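Local atomic coordinates of cyclic nucleotide-binding protein (Ruegeria pomeroyi, PDB entry 3FX3), a protein that probably regulates transcription by binding DNA, coupling a cyclic nucleotide-binding domain to a Crp-like helix-turn-helix domain. Residues Q53-I59 against E108-S114; A151-Q156 against Y225-P230. One frame throughout, in Å; residues are numbered along the deposited sequence.

Interaction 1: Q53-I59 against E108-S114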
loop_
_atom_site.group_PDB
_atom_site.type_symbol
_atom_site.label_atom_id
_atom_site.label_comp_id
_atom_site.label_asym_id
_atom_site.label_seq_id
_atom_site.Cartn_x
_atom_site.Cartn_y
_atom_site.Cartn_z
ATOM N N GLN B 53 12.459 -15.792 -14.691
ATOM C CA GLN B 53 13.869 -15.951 -14.386
ATOM C C GLN B 53 14.528 -14.664 -13.927
ATOM O O GLN B 53 15.699 -14.673 -13.613
ATOM C CB GLN B 53 14.601 -16.440 -15.626
ATOM C CG GLN B 53 14.163 -17.794 -16.105
ATOM C CD GLN B 53 14.756 -18.097 -17.471
ATOM O OE1 GLN B 53 14.506 -17.369 -18.476
ATOM N NE2 GLN B 53 15.581 -19.134 -17.515
ATOM N N ALA B 54 13.782 -13.567 -13.911
ATOM C CA ALA B 54 14.307 -12.280 -13.494
ATOM C C ALA B 54 13.184 -11.440 -12.951
ATOM O O ALA B 54 11.987 -11.705 -13.227
ATOM C CB ALA B 54 14.986 -11.543 -14.685
ATOM N N ILE B 55 13.571 -10.435 -12.173
ATOM C CA ILE B 55 12.672 -9.395 -11.736
ATOM C C ILE B 55 13.020 -8.165 -12.563
ATOM O O ILE B 55 14.186 -7.922 -12.849
ATOM C CB ILE B 55 12.851 -9.089 -10.242
ATOM C CG1 ILE B 55 12.562 -10.351 -9.398
ATOM C CG2 ILE B 55 11.930 -7.981 -9.812
ATOM C CD1 ILE B 55 12.893 -10.174 -7.894
ATOM N N HIS B 56 12.016 -7.384 -12.907
ATOM C CA HIS B 56 12.148 -6.339 -13.923
ATOM C C HIS B 56 11.955 -4.955 -13.376
ATOM O O HIS B 56 11.047 -4.712 -12.607
ATOM C CB HIS B 56 11.154 -6.602 -15.060
ATOM C CG HIS B 56 11.080 -8.041 -15.443
ATOM N ND1 HIS B 56 12.044 -8.660 -16.207
ATOM C CD2 HIS B 56 10.182 -9.005 -15.117
ATOM C CE1 HIS B 56 11.730 -9.934 -16.361
ATOM N NE2 HIS B 56 10.601 -10.171 -15.712
ATOM N N VAL B 57 12.812 -4.048 -13.820
ATOM C CA VAL B 57 12.752 -2.658 -13.458
ATOM C C VAL B 57 12.860 -1.776 -14.715
ATOM O O VAL B 57 13.884 -1.820 -15.437
ATOM C CB VAL B 57 13.905 -2.292 -12.508
ATOM C CG1 VAL B 57 13.738 -0.853 -12.048
ATOM C CG2 VAL B 57 13.968 -3.253 -11.285
ATOM N N VAL B 58 11.820 -0.995 -14.991
ATOM C CA VAL B 58 11.822 -0.097 -16.149
ATOM C C VAL B 58 12.760 1.073 -15.855
ATOM O O VAL B 58 12.678 1.665 -14.780
ATOM C CB VAL B 58 10.417 0.406 -16.474
ATOM C CG1 VAL B 58 10.421 1.283 -17.770
ATOM C CG2 VAL B 58 9.462 -0.780 -16.601
ATOM N N ILE B 59 13.713 1.324 -16.756
ATOM C CA ILE B 59 14.619 2.457 -16.657
ATOM C C ILE B 59 14.081 3.615 -17.491
ATOM O O ILE B 59 14.208 4.781 -17.101
ATOM C CB ILE B 59 16.011 2.100 -17.154
ATOM C CG1 ILE B 59 16.574 0.925 -16.343
ATOM C CG2 ILE B 59 16.934 3.327 -17.117
ATOM C CD1 ILE B 59 16.476 1.057 -14.817
ATOM N N GLU B 108 14.034 0.861 -22.031
ATOM C CA GLU B 108 15.221 0.260 -21.424
ATOM C C GLU B 108 14.772 -0.378 -20.128
ATOM O O GLU B 108 14.035 0.232 -19.377
ATOM C CB GLU B 108 16.285 1.313 -21.097
ATOM C CG GLU B 108 17.035 1.760 -22.303
ATOM C CD GLU B 108 18.042 2.855 -21.998
ATOM O OE1 GLU B 108 18.510 2.977 -20.828
ATOM O OE2 GLU B 108 18.367 3.595 -22.961
ATOM N N VAL B 109 15.231 -1.600 -19.877
ATOM C CA VAL B 109 14.882 -2.341 -18.685
ATOM C C VAL B 109 16.154 -2.895 -18.042
ATOM O O VAL B 109 17.116 -3.269 -18.719
ATOM C CB VAL B 109 13.913 -3.464 -19.015
ATOM C CG1 VAL B 109 13.508 -4.257 -17.746
ATOM C CG2 VAL B 109 12.699 -2.920 -19.760
HETATM N N MSE B 110 16.145 -2.942 -16.719
HETATM C CA MSE B 110 17.145 -3.621 -15.951
HETATM C C MSE B 110 16.538 -4.896 -15.407
HETATM O O MSE B 110 15.543 -4.873 -14.667
HETATM C CB MSE B 110 17.608 -2.746 -14.784
HETATM C CG MSE B 110 18.839 -3.309 -14.075
HETATM SE SE MSE B 110 19.186 -2.359 -12.411
HETATM C CE MSE B 110 17.668 -3.011 -11.376
ATOM N N HIS B 111 17.142 -6.014 -15.736
ATOM C CA HIS B 111 16.649 -7.308 -15.262
ATOM C C HIS B 111 17.606 -7.833 -14.180
ATOM O O HIS B 111 18.800 -7.941 -14.411
ATOM C CB HIS B 111 16.603 -8.322 -16.416
ATOM C CG HIS B 111 15.759 -7.913 -17.583
ATOM N ND1 HIS B 111 14.396 -8.115 -17.626
ATOM C CD2 HIS B 111 16.102 -7.424 -18.802
ATOM C CE1 HIS B 111 13.928 -7.678 -18.783
ATOM N NE2 HIS B 111 14.942 -7.291 -19.529
ATOM N N ILE B 112 17.076 -8.196 -13.026
ATOM C CA ILE B 112 17.873 -8.837 -11.976
ATOM C C ILE B 112 17.576 -10.329 -12.010
ATOM O O ILE B 112 16.430 -10.723 -11.769
ATOM C CB ILE B 112 17.509 -8.327 -10.598
ATOM C CG1 ILE B 112 17.695 -6.809 -10.501
ATOM C CG2 ILE B 112 18.408 -9.020 -9.539
ATOM C CD1 ILE B 112 19.104 -6.353 -10.774
ATOM N N PRO B 113 18.584 -11.163 -12.317
ATOM C CA PRO B 113 18.263 -12.591 -12.368
ATOM C C PRO B 113 17.759 -13.096 -11.020
ATOM O O PRO B 113 18.302 -12.745 -9.996
ATOM C CB PRO B 113 19.581 -13.269 -12.743
ATOM C CG PRO B 113 20.435 -12.197 -13.289
ATOM C CD PRO B 113 19.960 -10.872 -12.718
ATOM N N SER B 114 16.706 -13.899 -11.038
ATOM C CA SER B 114 16.111 -14.391 -9.808
ATOM C C SER B 114 17.100 -15.098 -8.889
ATOM O O SER B 114 17.110 -14.811 -7.687
ATOM C CB SER B 114 14.951 -15.340 -10.123
ATOM O OG SER B 114 13.989 -14.634 -10.869
#
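Ile55 with Ile112 and Val57 with Met110 are the hydrogen-bonded pairs of an antiparallel strand contact at the centre of a four-stranded sheet, part of the cupin-type beta-roll of the cyclic nucleotide-binding domain. The strand axes run at 156° to each other; strand 35-39 continues the sheet beyond 107-113, and strand 84-86 continues it beyond 54-58. Each of these pairs is closed twice, as with Met110 N to Val57 O (2.8 Å) and its reverse, Val57 N to Met110 O (3.0 Å). Beyond them, Ile59 N reaches Glu108 O at one end, and Ser114 N reaches Gln53 O (2.9 Å) at the other.

On the face holding Met110, a selenomethionine, a bend at chi3 (70°) brings CE back to Val57 CG2, 3.7 Å away. Ile59 CD1 crosses to Met110 CB (4.0 Å), and helix 7-13 covers this corner.

The face of His56 and His111 is polar at its heart. Their ND1 atoms share a hydrogen bond of 2.8 Å, each lying at the edge of the other ring, with the planes turned 88° apart. Each NE2 is also bonded, His56 to Tyr97 OH and His111 to Tyr39 OH. Were His56 replaced by an alanine, His111 ND1 and the Tyr97 hydroxyl would probably lose their mate, and a gap would open beside Phe46 and Phe86. Because an ND1–ND1 bond needs one bare nitrogen and one protonated one, the buried pair is unlikely to have both rings doubly protonated.

Interaction 2: A151-Q156 against Y225-P230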
loop_
_atom_site.group_PDB
_atom_site.type_symbol
_atom_site.label_atom_id
_atom_site.label_comp_id
_atom_site.label_asym_id
_atom_site.label_seq_id
_atom_site.Cartn_x
_atom_site.Cartn_y
_atom_site.Cartn_z
ATOM N N ALA B 151 -10.077 13.662 -1.303
ATOM C CA ALA B 151 -10.868 14.804 -1.777
ATOM C C ALA B 151 -10.432 15.317 -3.161
ATOM O O ALA B 151 -11.143 16.102 -3.773
ATOM C CB ALA B 151 -10.788 15.947 -0.747
ATOM N N GLN B 152 -9.269 14.907 -3.652
ATOM C CA GLN B 152 -8.803 15.376 -4.958
ATOM C C GLN B 152 -9.789 15.083 -6.107
ATOM O O GLN B 152 -10.374 14.009 -6.169
ATOM C CB GLN B 152 -7.417 14.797 -5.283
ATOM C CG GLN B 152 -6.312 15.526 -4.518
ATOM C CD GLN B 152 -4.904 14.993 -4.804
ATOM O OE1 GLN B 152 -4.688 13.778 -4.995
ATOM N NE2 GLN B 152 -3.930 15.905 -4.820
ATOM N N THR B 153 -9.974 16.065 -6.992
ATOM C CA THR B 153 -10.761 15.860 -8.209
ATOM C C THR B 153 -9.986 15.058 -9.270
ATOM O O THR B 153 -8.762 14.876 -9.174
ATOM C CB THR B 153 -11.154 17.202 -8.881
ATOM O OG1 THR B 153 -9.972 17.821 -9.416
ATOM C CG2 THR B 153 -11.882 18.135 -7.876
ATOM N N GLY B 154 -10.698 14.601 -10.297
ATOM C CA GLY B 154 -10.044 13.934 -11.407
ATOM C C GLY B 154 -8.824 14.682 -11.932
ATOM O O GLY B 154 -7.747 14.098 -12.092
ATOM N N ALA B 155 -8.995 15.965 -12.236
ATOM C CA ALA B 155 -7.897 16.754 -12.773
ATOM C C ALA B 155 -6.735 16.739 -11.794
ATOM O O ALA B 155 -5.567 16.619 -12.206
ATOM C CB ALA B 155 -8.349 18.218 -13.078
ATOM N N GLN B 156 -7.047 16.865 -10.499
ATOM C CA GLN B 156 -6.013 16.899 -9.468
ATOM C C GLN B 156 -5.258 15.585 -9.419
ATOM O O GLN B 156 -4.041 15.569 -9.243
ATOM C CB GLN B 156 -6.595 17.237 -8.084
ATOM C CG GLN B 156 -6.972 18.714 -7.958
ATOM C CD GLN B 156 -7.600 19.066 -6.633
ATOM O OE1 GLN B 156 -8.581 18.456 -6.224
ATOM N NE2 GLN B 156 -7.046 20.075 -5.961
ATOM N N TYR B 225 -1.945 23.501 -8.136
ATOM C CA TYR B 225 -3.206 22.961 -8.621
ATOM C C TYR B 225 -3.578 21.708 -7.838
ATOM O O TYR B 225 -4.691 21.591 -7.337
ATOM C CB TYR B 225 -3.134 22.626 -10.122
ATOM C CG TYR B 225 -4.495 22.313 -10.701
ATOM C CD1 TYR B 225 -5.041 21.040 -10.618
ATOM C CD2 TYR B 225 -5.253 23.304 -11.276
ATOM C CE1 TYR B 225 -6.306 20.761 -11.123
ATOM C CE2 TYR B 225 -6.513 23.040 -11.794
ATOM C CZ TYR B 225 -7.037 21.770 -11.714
ATOM O OH TYR B 225 -8.289 21.544 -12.233
ATOM N N ALA B 226 -2.635 20.777 -7.731
ATOM C CA ALA B 226 -2.885 19.492 -7.073
ATOM C C ALA B 226 -3.283 19.654 -5.604
ATOM O O ALA B 226 -4.215 18.993 -5.131
ATOM C CB ALA B 226 -1.653 18.589 -7.176
ATOM N N GLU B 227 -2.556 20.527 -4.899
ATOM C CA GLU B 227 -2.749 20.749 -3.456
ATOM C C GLU B 227 -3.872 21.701 -3.104
ATOM O O GLU B 227 -4.325 21.684 -1.961
ATOM C CB GLU B 227 -1.465 21.265 -2.811
ATOM C CG GLU B 227 -0.440 20.177 -2.592
ATOM C CD GLU B 227 0.945 20.710 -2.284
ATOM O OE1 GLU B 227 1.097 21.935 -2.037
ATOM O OE2 GLU B 227 1.888 19.885 -2.295
ATOM N N SER B 228 -4.310 22.530 -4.057
ATOM C CA SER B 228 -5.377 23.507 -3.788
ATOM C C SER B 228 -6.649 22.811 -3.304
ATOM O O SER B 228 -6.891 21.648 -3.643
ATOM C CB SER B 228 -5.686 24.358 -5.025
ATOM O OG SER B 228 -6.431 23.628 -5.986
ATOM N N ASP B 229 -7.445 23.522 -2.501
ATOM C CA ASP B 229 -8.685 22.975 -1.945
ATOM C C ASP B 229 -9.601 22.544 -3.095
ATOM O O ASP B 229 -10.014 23.402 -3.900
ATOM C CB ASP B 229 -9.398 24.006 -1.070
ATOM C CG ASP B 229 -10.758 23.525 -0.597
ATOM O OD1 ASP B 229 -10.841 22.406 -0.059
ATOM O OD2 ASP B 229 -11.747 24.266 -0.771
ATOM N N PRO B 230 -9.905 21.218 -3.192
ATOM C CA PRO B 230 -10.743 20.705 -4.290
ATOM C C PRO B 230 -12.046 21.488 -4.495
ATOM O O PRO B 230 -12.471 21.658 -5.644
ATOM C CB PRO B 230 -11.016 19.248 -3.882
ATOM C CG PRO B 230 -9.818 18.861 -3.058
ATOM C CD PRO B 230 -9.426 20.122 -2.317
HETATM O O HOH W 1 -10.036 20.202 -10.780
#
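One amide nitrogen, Gln156 NE2, grips two backbone carbonyls where helix 219-227 runs out, while the oxygen of the same amide caps the start of the helix to which Gln156 belongs. NE2 lies 2.8 Å from Ser228 O and 3.1 Å from Tyr225 O, the latter bond nearly straight at 173°. Both acceptors lie in the amide plane, so the two N-H groups are directed at separate carbonyls and the buried amide is fixed in rotation. Tyr225 O takes a second donor, Ser228 OG, from within its own turn.

On the other side of the amide, OE1 receives Thr153 N on a lone pair at 2.9 Å, and Gln156 N returns the bond to Thr153 OG1. With CG beside the backbone N (chi1 -74°) and the chain extended from there, the amide reaches from one helix end to the other. Pro230 packs against it, its CG 3.4 Å from Gln156 OE1 and 3.8 Å from Ala151 CB.

The Tyr225 ring stands almost perpendicular to the amide, its CE1 near Gln156 CG and Ala155 CB, and Trp234 meets it edge-to-face. A water links Tyr225 OH (2.6 Å) to Thr153 OG1 (2.7 Å), so the N-cap residue is also linked through solvent to 225-230. Gln152 NE2 adds a bond to Ala226 O from above the carbonyl plane, though its stronger partner is Glu160.

The reciprocal bonds of Thr153 and Gln156 make a capping box, and Gln156 NE2 joins this start of helix 154-165 to the end of helix 219-227, in a Crp-like helix-turn-helix domain, probably the DNA-binding part.

How the interactions relate
The two interactions lie in different modules of the chain: one pairs the central strands of a sheet, the other joins two helix ends. Their centres lie 35 Å apart, the nearest atoms about 22 Å apart, on opposite sides of the chain's centre, so neither touches the other. Interaction 1 belongs to the roll that, as in Crp relatives, would house the cyclic nucleotide; interaction 2 belongs to the probable DNA-binding part. In sequence they follow one another, and between 53-59/108-114 and 151-156/225-230 run the rest of helix 114-123 and the long helix 125-147, which carries Cys128 of the observed interchain disulfide.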